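PDB 3DXQ: choline/ethanolamine kinase family protein from Mesorhizobium loti, which probably phosphorylates ethanolamine or a related small amino alcohol. Local coordinates for residues F126-L130 with F131-D135. Numbering follows the deposited sequence.
Sequences FRFEL and FAMID
Met133 N and Ile134 N reach back to Glu129 O and Leu130 O, the i to i+4 hydrogen bonds that open helix 130-141 as the extended chain of 126-129 turns into it. The first is nearly straight, 169° at the hydrogen with 3.2 Å from Met133 N to Glu129 O; the second is more bent. Glu129 sits at the N-cap, and its CB rests against Ala132 CB, 3.5 Å away, so that these two exposed residues meet through their CB atoms.

Leu130 does most of the side-chain work. With CG trans to its own nitrogen (chi1 172°), that carbon stands over one face of the Phe131 ring, displaced toward the rim, a CH-pi contact 4.2 Å from CG to the ring centroid. The two methyls go to different neighbours. CD1 runs alongside Ile134, one turn further on, and meets Ile134 CD1 at 3.6 Å; CD2 turns to the next residue and lies 4.0 Å from Phe131 CE2. Cutting Leu130 back to an alanine would probably leave that ring face and the Ile134 methyl without their partner and open a gap facing Tyr246 and Met249 of helix 237-263.

Met133, a selenomethionine in this crystal, stretches back over the first turn. Its chain is extended beyond CG (chi2 -179°), which carries SE to 5.3 Å from the centroid of the Phe128 ring, approaching obliquely, while CE comes 4.3 Å from Phe128 CE1. Phe128 itself is buried, its ring meeting Trp207, and its backbone is hydrogen-bonded to that of Met202 in strand 201-203. A helix start with Glu129 at the N-cap position and a Met-aromatic contact reaching back to the incoming chain thus joins that strand to the helical part of this kinase-like phosphotransferase fold.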
loop_
_atom_site.group_PDB
_atom_site.type_symbol
_atom_site.label_atom_id
_atom_site.label_comp_id
_atom_site.label_asym_id
_atom_site.label_seq_id
_atom_site.Cartn_x
_atom_site.Cartn_y
_atom_site.Cartn_z
ATOM N N PHE A 126 -5.578 6.239 -13.271
ATOM C CA PHE A 126 -4.688 5.231 -13.820
ATOM C C PHE A 126 -5.064 3.825 -13.401
ATOM O O PHE A 126 -5.693 3.620 -12.384
ATOM C CB PHE A 126 -3.241 5.571 -13.461
ATOM C CG PHE A 126 -2.799 6.934 -13.962
ATOM C CD1 PHE A 126 -3.124 7.372 -15.250
ATOM C CD2 PHE A 126 -2.028 7.768 -13.152
ATOM C CE1 PHE A 126 -2.706 8.627 -15.705
ATOM C CE2 PHE A 126 -1.601 9.027 -13.612
ATOM C CZ PHE A 126 -1.939 9.448 -14.882
ATOM N N ARG A 127 -4.694 2.876 -14.244
ATOM C CA ARG A 127 -4.992 1.473 -14.063
ATOM C C ARG A 127 -3.759 0.843 -13.428
ATOM O O ARG A 127 -2.644 1.105 -13.856
ATOM C CB ARG A 127 -5.295 0.855 -15.439
ATOM C CG ARG A 127 -5.476 -0.652 -15.488
ATOM C CD ARG A 127 -6.822 -1.086 -14.947
ATOM N NE ARG A 127 -7.008 -2.542 -15.040
ATOM C CZ ARG A 127 -6.642 -3.440 -14.115
ATOM N NH1 ARG A 127 -6.042 -3.075 -12.980
ATOM N NH2 ARG A 127 -6.879 -4.732 -14.328
ATOM N N PHE A 128 -3.954 0.030 -12.394
ATOM C CA PHE A 128 -2.846 -0.662 -11.746
ATOM C C PHE A 128 -2.474 -1.843 -12.629
ATOM O O PHE A 128 -3.318 -2.665 -12.947
ATOM C CB PHE A 128 -3.248 -1.119 -10.346
ATOM C CG PHE A 128 -2.116 -1.715 -9.553
ATOM C CD1 PHE A 128 -1.217 -0.899 -8.874
ATOM C CD2 PHE A 128 -1.938 -3.099 -9.496
ATOM C CE1 PHE A 128 -0.163 -1.447 -8.153
ATOM C CE2 PHE A 128 -0.895 -3.650 -8.769
ATOM C CZ PHE A 128 -0.009 -2.821 -8.096
ATOM N N GLU A 129 -1.213 -1.909 -13.041
ATOM C CA GLU A 129 -0.749 -2.953 -13.973
ATOM C C GLU A 129 0.257 -3.858 -13.273
ATOM O O GLU A 129 1.469 -3.644 -13.367
ATOM C CB GLU A 129 -0.111 -2.311 -15.220
ATOM C CG GLU A 129 -1.072 -1.445 -16.074
ATOM C CD GLU A 129 -2.038 -2.267 -16.900
ATOM O OE1 GLU A 129 -1.779 -3.477 -17.066
ATOM O OE2 GLU A 129 -3.040 -1.709 -17.392
ATOM N N LEU A 130 -0.257 -4.872 -12.579
ATOM C CA LEU A 130 0.577 -5.762 -11.777
ATOM C C LEU A 130 1.638 -6.509 -12.605
ATOM O O LEU A 130 2.836 -6.429 -12.309
ATOM C CB LEU A 130 -0.295 -6.743 -11.006
ATOM C CG LEU A 130 0.420 -7.876 -10.248
ATOM C CD1 LEU A 130 1.585 -7.357 -9.391
ATOM C CD2 LEU A 130 -0.594 -8.618 -9.388
ATOM N N PHE A 131 1.198 -7.199 -13.652
ATOM C CA PHE A 131 2.106 -8.000 -14.459
ATOM C C PHE A 131 2.888 -7.221 -15.486
ATOM O O PHE A 131 3.930 -7.697 -15.959
ATOM C CB PHE A 131 1.347 -9.143 -15.107
ATOM C CG PHE A 131 0.812 -10.093 -14.110
ATOM C CD1 PHE A 131 1.651 -11.033 -13.532
ATOM C CD2 PHE A 131 -0.495 -9.997 -13.674
ATOM C CE1 PHE A 131 1.191 -11.894 -12.566
ATOM C CE2 PHE A 131 -0.974 -10.874 -12.700
ATOM C CZ PHE A 131 -0.124 -11.822 -12.142
ATOM N N ALA A 132 2.401 -6.033 -15.843
ATOM C CA ALA A 132 3.186 -5.156 -16.708
ATOM C C ALA A 132 4.451 -4.802 -15.925
ATOM O O ALA A 132 5.584 -5.045 -16.386
ATOM C CB ALA A 132 2.409 -3.913 -17.067
HETATM N N MSE A 133 4.246 -4.289 -14.714
HETATM C CA MSE A 133 5.368 -3.927 -13.848
HETATM C C MSE A 133 6.323 -5.099 -13.601
HETATM O O MSE A 133 7.537 -4.924 -13.656
HETATM C CB MSE A 133 4.876 -3.364 -12.522
HETATM C CG MSE A 133 4.257 -2.001 -12.672
HETATM SE SE MSE A 133 3.652 -1.281 -10.972
HETATM C CE MSE A 133 2.046 -0.108 -11.631
ATOM N N ILE A 134 5.772 -6.280 -13.339
ATOM C CA ILE A 134 6.591 -7.465 -13.072
ATOM C C ILE A 134 7.487 -7.812 -14.252
ATOM O O ILE A 134 8.679 -8.008 -14.079
ATOM C CB ILE A 134 5.720 -8.682 -12.686
ATOM C CG1 ILE A 134 5.205 -8.508 -11.259
ATOM C CG2 ILE A 134 6.517 -9.981 -12.759
ATOM C CD1 ILE A 134 4.131 -9.475 -10.875
ATOM N N ASP A 135 6.905 -7.881 -15.440
ATOM C CA ASP A 135 7.660 -8.152 -16.660
ATOM C C ASP A 135 8.717 -7.090 -16.910
ATOM O O ASP A 135 9.807 -7.374 -17.401
ATOM C CB ASP A 135 6.724 -8.169 -17.869
ATOM C CG ASP A 135 5.738 -9.320 -17.842
ATOM O OD1 ASP A 135 6.014 -10.353 -17.201
ATOM O OD2 ASP A 135 4.676 -9.182 -18.477
#